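Local atomic coordinates of hydrogen peroxide-inducible genes activator (Corynebacterium glutamicum, PDB entry 6G1D), a protein that probably senses hydrogen peroxide and, as a LysR-type transcription factor, activates the genes that respond to it. Residues G105-P108 against T109-P112; Y113-P116 against S117-I121. The protein carries 1 engineered substitution. All coordinates share one frame; numbering follows the deposited sequence.

Overall arrangement
Followed from the N terminus, the chain leaves strand 100-106, turns through the loop of contact 1 and enters helix 111-125, where contact 2 takes over at the next residue. Neither contact encloses or crosses the other: contact 1 closes the short turn between strand and helix, and contact 2 spans successive turns of the helix, their centres about 11 Å apart. They meet through Ile106 of contact 1, whose CD1 lies 4.0 Å from Leu115 CD2 and 4.1 Å from Met118 CE. Together they tie the end of strand 100-106 to helix 111-125 in a beta-alpha-beta unit that continues into strand 129-135, and both reach the second subunit.

Contact 1 of 2, residues G105-P108 against T109-P112; sequences GIIP and TAAP. With SO4 (sulfate ion), chain M.
Ile107 O receives the backbone N-H groups of both Ala110 and Ala111 in the strand-to-helix turn of a beta-alpha-beta unit, part of the LysR effector-binding domain. The Ala111 N to Ile107 O bond (2.9 Å) runs almost straight out from the carbonyl, with a C=O...N angle of 171°. Ala110 N, 3.0 Å from Ile107 O, instead comes from above the carbonyl plane, so one buried oxygen satisfies two donors at the start of the helix.

Thr109 N is not used by that carbonyl and has an acceptor of its own: it donates to O1 of a bound sulfate at 2.9 Å, and Thr109 OG1 donates to the same oxygen; that second bond is modelled very short, and its exact length is doubtful. With chi1 at 68°, OG1 sits between the backbone N and the carbonyl carbon, which lets amide and hydroxyl grip one atom. OG1 is also hydrogen-bonded to Arg280. His207 ND1 and the backbone N atoms of the engineered Ser208 and of Leu209 complete the anion site. Because Ser208 replaces the cysteine altered in this variant, the site probably lies in the peroxide-sensing region; the sulfate probably comes from the crystallisation liquor.

Apolar contacts accompany these bonds: Ile106 CG2 lies 3.7 Å from Ala111 CB, and Ile107 CG1 meets Ala110 CB at 3.9 Å. Further along, Pro112 CD rests 3.2 Å from Pro108 O.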
ATOM      1  N   GLY B 105      11.690  15.317 -11.354  1.00 40.24           N
ATOM      2  CA  GLY B 105      10.865  14.121 -11.463  1.00 40.61           C
ATOM      3  C   GLY B 105      11.024  13.601 -12.885  1.00 39.67           C
ATOM      4  O   GLY B 105      11.057  14.389 -13.829  1.00 40.43           O
ATOM      5  N   ILE B 106      11.145  12.279 -13.038  1.00 33.95           N
ATOM      6  CA  ILE B 106      11.206  11.689 -14.375  1.00 32.88           C
ATOM      7  C   ILE B 106      10.418  10.394 -14.406  1.00 32.77           C
ATOM      8  O   ILE B 106      10.530   9.595 -13.490  1.00 33.14           O
ATOM      9  CB  ILE B 106      12.642  11.374 -14.815  1.00 32.21           C
ATOM     10  CG1 ILE B 106      13.594  12.543 -14.546  1.00 32.88           C
ATOM     11  CG2 ILE B 106      12.674  10.985 -16.286  1.00 31.25           C
ATOM     12  CD1 ILE B 106      15.069  12.257 -14.857  1.00 32.90           C
ATOM     13  N   ILE B 107       9.669  10.194 -15.492  1.00 34.48           N
ATOM     14  CA  ILE B 107       8.926   8.954 -15.708  1.00 34.31           C
ATOM     15  C   ILE B 107       9.868   7.732 -15.887  1.00 34.52           C
ATOM     16  O   ILE B 107      10.985   7.871 -16.425  1.00 33.17           O
ATOM     17  CB  ILE B 107       7.933   9.069 -16.881  1.00 33.41           C
ATOM     18  CG1 ILE B 107       8.637   9.359 -18.208  1.00 33.60           C
ATOM     19  CG2 ILE B 107       6.881  10.143 -16.600  1.00 35.12           C
ATOM     20  CD1 ILE B 107       7.721   9.276 -19.400  1.00 36.47           C
ATOM     21  N   PRO B 108       9.446   6.549 -15.400  1.00 35.65           N
ATOM     22  CA  PRO B 108      10.366   5.408 -15.352  1.00 38.11           C
ATOM     23  C   PRO B 108      10.856   4.867 -16.696  1.00 34.89           C
ATOM     24  O   PRO B 108      11.901   4.217 -16.728  1.00 40.33           O
ATOM     25  CB  PRO B 108       9.560   4.311 -14.646  1.00 38.85           C
ATOM     26  CG  PRO B 108       8.381   4.958 -14.049  1.00 41.32           C
ATOM     27  CD  PRO B 108       8.181   6.285 -14.677  1.00 40.01           C
ATOM     28  N   THR B 109      10.105   5.098 -17.772  1.00 35.07           N
ATOM     29  CA  THR B 109      10.522   4.670 -19.099  1.00 36.41           C
ATOM     30  C   THR B 109      11.356   5.717 -19.845  1.00 33.68           C
ATOM     31  O   THR B 109      11.631   5.523 -21.020  1.00 32.46           O
ATOM     32  CB  THR B 109       9.318   4.246 -19.986  1.00 33.83           C
ATOM     33  OG1 THR B 109       8.512   5.382 -20.303  1.00 34.71           O
ATOM     34  CG2 THR B 109       8.502   3.158 -19.288  1.00 35.53           C
ATOM     35  N   ALA B 110      11.689   6.833 -19.191  1.00 33.63           N
ATOM     36  CA  ALA B 110      12.704   7.752 -19.688  1.00 34.53           C
ATOM     37  C   ALA B 110      13.929   7.855 -18.780  1.00 36.92           C
ATOM     38  O   ALA B 110      15.059   7.924 -19.296  1.00 33.94           O
ATOM     39  CB  ALA B 110      12.113   9.122 -19.920  1.00 35.65           C
ATOM     40  N   ALA B 111      13.721   7.822 -17.455  1.00 31.59           N
ATOM     41  CA  ALA B 111      14.775   8.101 -16.470  1.00 32.65           C
ATOM     42  C   ALA B 111      16.122   7.376 -16.655  1.00 34.76           C
ATOM     43  O   ALA B 111      17.134   8.004 -16.813  1.00 35.22           O
ATOM     44  CB  ALA B 111      14.255   7.817 -15.059  1.00 33.56           C
ATOM     45  N   PRO B 112      16.115   6.028 -16.630  1.00 36.31           N
ATOM     46  CA  PRO B 112      17.390   5.338 -16.668  1.00 33.96           C
ATOM     47  C   PRO B 112      18.171   5.591 -17.959  1.00 32.64           C
ATOM     48  O   PRO B 112      19.376   5.433 -17.956  1.00 35.97           O
ATOM     49  CB  PRO B 112      16.988   3.873 -16.498  1.00 34.78           C
ATOM     50  CG  PRO B 112      15.547   3.820 -16.958  1.00 35.78           C
ATOM     51  CD  PRO B 112      14.968   5.103 -16.528  1.00 38.48           C
TER
HETATM   52  S   SO4 M 402       5.990   5.700 -17.905  1.00 57.88           S
HETATM   53  O1  SO4 M 402       7.507   6.231 -18.334  1.00 58.60           O
HETATM   54  O2  SO4 M 402       4.872   6.832 -17.286  1.00 61.32           O
HETATM   55  O3  SO4 M 402       5.468   4.994 -19.322  1.00 58.58           O
HETATM   56  O4  SO4 M 402       6.285   4.618 -16.740  1.00 57.97           O

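Contact 2 of 2, residues Y113-P116 against S117-I121; sequences YILP and SMLSI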
ATOM      1  N   TYR B 113      17.501   6.017 -19.022  1.00 34.38           N
ATOM      2  CA  TYR B 113      18.085   6.136 -20.346  1.00 34.96           C
ATOM      3  C   TYR B 113      18.575   7.545 -20.632  1.00 36.53           C
ATOM      4  O   TYR B 113      19.525   7.732 -21.402  1.00 35.30           O
ATOM      5  CB  TYR B 113      17.081   5.670 -21.393  1.00 32.45           C
ATOM      6  CG  TYR B 113      16.376   4.404 -20.984  1.00 32.20           C
ATOM      7  CD1 TYR B 113      15.010   4.345 -20.978  1.00 35.46           C
ATOM      8  CD2 TYR B 113      17.076   3.280 -20.551  1.00 32.65           C
ATOM      9  CE1 TYR B 113      14.336   3.194 -20.549  1.00 34.04           C
ATOM     10  CE2 TYR B 113      16.422   2.132 -20.155  1.00 32.12           C
ATOM     11  CZ  TYR B 113      15.031   2.123 -20.141  1.00 35.53           C
ATOM     12  OH  TYR B 113      14.324   1.018 -19.739  1.00 34.22           O
ATOM     13  N   ILE B 114      17.965   8.538 -19.988  1.00 32.46           N
ATOM     14  CA  ILE B 114      18.385   9.925 -20.127  1.00 31.82           C
ATOM     15  C   ILE B 114      19.421  10.317 -19.042  1.00 35.11           C
ATOM     16  O   ILE B 114      20.265  11.213 -19.275  1.00 33.09           O
ATOM     17  CB  ILE B 114      17.168  10.877 -20.139  1.00 34.73           C
ATOM     18  CG1 ILE B 114      17.513  12.234 -20.807  1.00 37.05           C
ATOM     19  CG2 ILE B 114      16.568  11.051 -18.761  1.00 36.09           C
ATOM     20  CD1 ILE B 114      17.636  12.172 -22.335  1.00 36.39           C
ATOM     21  N   LEU B 115      19.382   9.662 -17.878  1.00 32.27           N
ATOM     22  CA  LEU B 115      20.201  10.091 -16.743  1.00 32.43           C
ATOM     23  C   LEU B 115      21.713  10.098 -17.000  1.00 34.80           C
ATOM     24  O   LEU B 115      22.380  11.023 -16.583  1.00 37.42           O
ATOM     25  CB  LEU B 115      19.934   9.264 -15.488  1.00 32.78           C
ATOM     26  CG  LEU B 115      18.695   9.669 -14.691  1.00 35.52           C
ATOM     27  CD1 LEU B 115      18.390   8.603 -13.634  1.00 35.99           C
ATOM     28  CD2 LEU B 115      18.749  11.035 -14.102  1.00 36.27           C
ATOM     29  N   PRO B 116      22.260   9.055 -17.657  1.00 34.09           N
ATOM     30  CA  PRO B 116      23.729   9.101 -17.751  1.00 34.15           C
ATOM     31  C   PRO B 116      24.251  10.362 -18.409  1.00 35.88           C
ATOM     32  O   PRO B 116      25.148  10.993 -17.850  1.00 36.32           O
ATOM     33  CB  PRO B 116      24.096   7.839 -18.536  1.00 33.98           C
ATOM     34  CG  PRO B 116      22.965   6.903 -18.220  1.00 34.82           C
ATOM     35  CD  PRO B 116      21.721   7.773 -18.142  1.00 35.13           C
ATOM     36  N   SER B 117      23.674  10.742 -19.544  1.00 35.65           N
ATOM     37  CA  SER B 117      24.122  11.937 -20.278  1.00 39.73           C
ATOM     38  C   SER B 117      23.728  13.202 -19.556  1.00 39.91           C
ATOM     39  O   SER B 117      24.524  14.143 -19.473  1.00 40.32           O
ATOM     40  CB  SER B 117      23.607  11.982 -21.722  1.00 43.69           C
ATOM     41  OG  SER B 117      24.054  10.882 -22.466  1.00 46.27           O
ATOM     42  N   MET B 118      22.500  13.267 -19.035  1.00 33.97           N
ATOM     43  CA  MET B 118      22.108  14.474 -18.333  1.00 35.18           C
ATOM     44  C   MET B 118      23.035  14.752 -17.164  1.00 36.08           C
ATOM     45  O   MET B 118      23.458  15.910 -16.975  1.00 37.06           O
ATOM     46  CB  MET B 118      20.674  14.415 -17.871  1.00 34.91           C
ATOM     47  CG  MET B 118      20.226  15.639 -17.082  1.00 39.70           C
ATOM     48  SD  MET B 118      20.006  15.263 -15.339  1.00 48.98           S
ATOM     49  CE  MET B 118      18.350  14.596 -15.518  1.00 38.97           C
ATOM     50  N   LEU B 119      23.306  13.727 -16.366  1.00 36.97           N
ATOM     51  CA  LEU B 119      24.150  13.878 -15.181  1.00 39.77           C
ATOM     52  C   LEU B 119      25.605  14.222 -15.514  1.00 40.42           C
ATOM     53  O   LEU B 119      26.240  14.953 -14.786  1.00 41.87           O
ATOM     54  CB  LEU B 119      24.099  12.633 -14.289  1.00 39.53           C
ATOM     55  CG  LEU B 119      22.732  12.409 -13.597  1.00 38.95           C
ATOM     56  CD1 LEU B 119      22.662  11.083 -12.902  1.00 38.74           C
ATOM     57  CD2 LEU B 119      22.492  13.469 -12.580  1.00 41.71           C
ATOM     58  N   SER B 120      26.122  13.695 -16.608  1.00 35.50           N
ATOM     59  CA  SER B 120      27.488  13.983 -17.037  1.00 36.48           C
ATOM     60  C   SER B 120      27.629  15.441 -17.532  1.00 37.00           C
ATOM     61  O   SER B 120      28.603  16.108 -17.196  1.00 39.56           O
ATOM     62  CB  SER B 120      27.939  12.983 -18.126  1.00 36.16           C
ATOM     63  OG  SER B 120      29.221  13.316 -18.583  1.00 50.10           O
ATOM     64  N   ILE B 121      26.650  15.933 -18.291  1.00 40.06           N
ATOM     65  CA  ILE B 121      26.619  17.329 -18.711  1.00 38.30           C
ATOM     66  C   ILE B 121      26.564  18.282 -17.517  1.00 42.96           C
ATOM     67  O   ILE B 121      27.266  19.296 -17.455  1.00 42.55           O
ATOM     68  CB  ILE B 121      25.406  17.614 -19.615  1.00 39.16           C
ATOM     69  CG1 ILE B 121      25.631  16.951 -20.975  1.00 38.08           C
ATOM     70  CG2 ILE B 121      25.193  19.112 -19.810  1.00 39.52           C
ATOM     71  CD1 ILE B 121      24.405  16.909 -21.839  1.00 38.52           C
TER
HETATM   72  O   HOH W   1      21.963   9.266 -21.342  1.00 46.93           O
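Leu115, Met118 and Leu119 form an apolar cluster along helix 111-125, the helix of a beta-alpha-beta unit, their side chains lying next to one another and leaning the same way. Leu115 CD2 is the shared point: this methyl touches Met118 CE at 3.9 Å and Leu119 CD1 at 4.1 Å. Met118 leaves the backbone with CG anti to its N (chi1 178°), and bends at chi2 and chi3 bring the terminal methyl back alongside Leu115. Leu119 passes over the preceding turn, its CG 3.3 Å from Leu115 O. Beyond the helix, Leu115 and Leu119 pack on strand 129-135 and on the second subunit, while Met118 also meets Leu303 of helix 293-316.

Beneath the side chains the backbone follows alpha-helical spacing. Met118 N bonds Ile114 O at 3.0 Å and Leu119 N bonds Leu115 O at 2.9 Å, whereas Ser120 N to Pro116 O is more bent, with an N-H...O angle of 148°. The helix is kinked at Pro116, which has no N-H to offer the preceding turn; Pro112 O bonds Gln242 NE2 of the second subunit. At the next residue a water accepts the N-H of Ser117, 2.9 Å from Ser117 N, and donates to Tyr113 O, with a weak bond to Ile114 O.

The three clustered side chains thus hold by apolar packing, Leu115 and Leu119 against strand 129-135 and the second subunit and Met118 against helix 293-316, while at Ser117 a water stands in for the direct bond from Ser117 N to Tyr113 O.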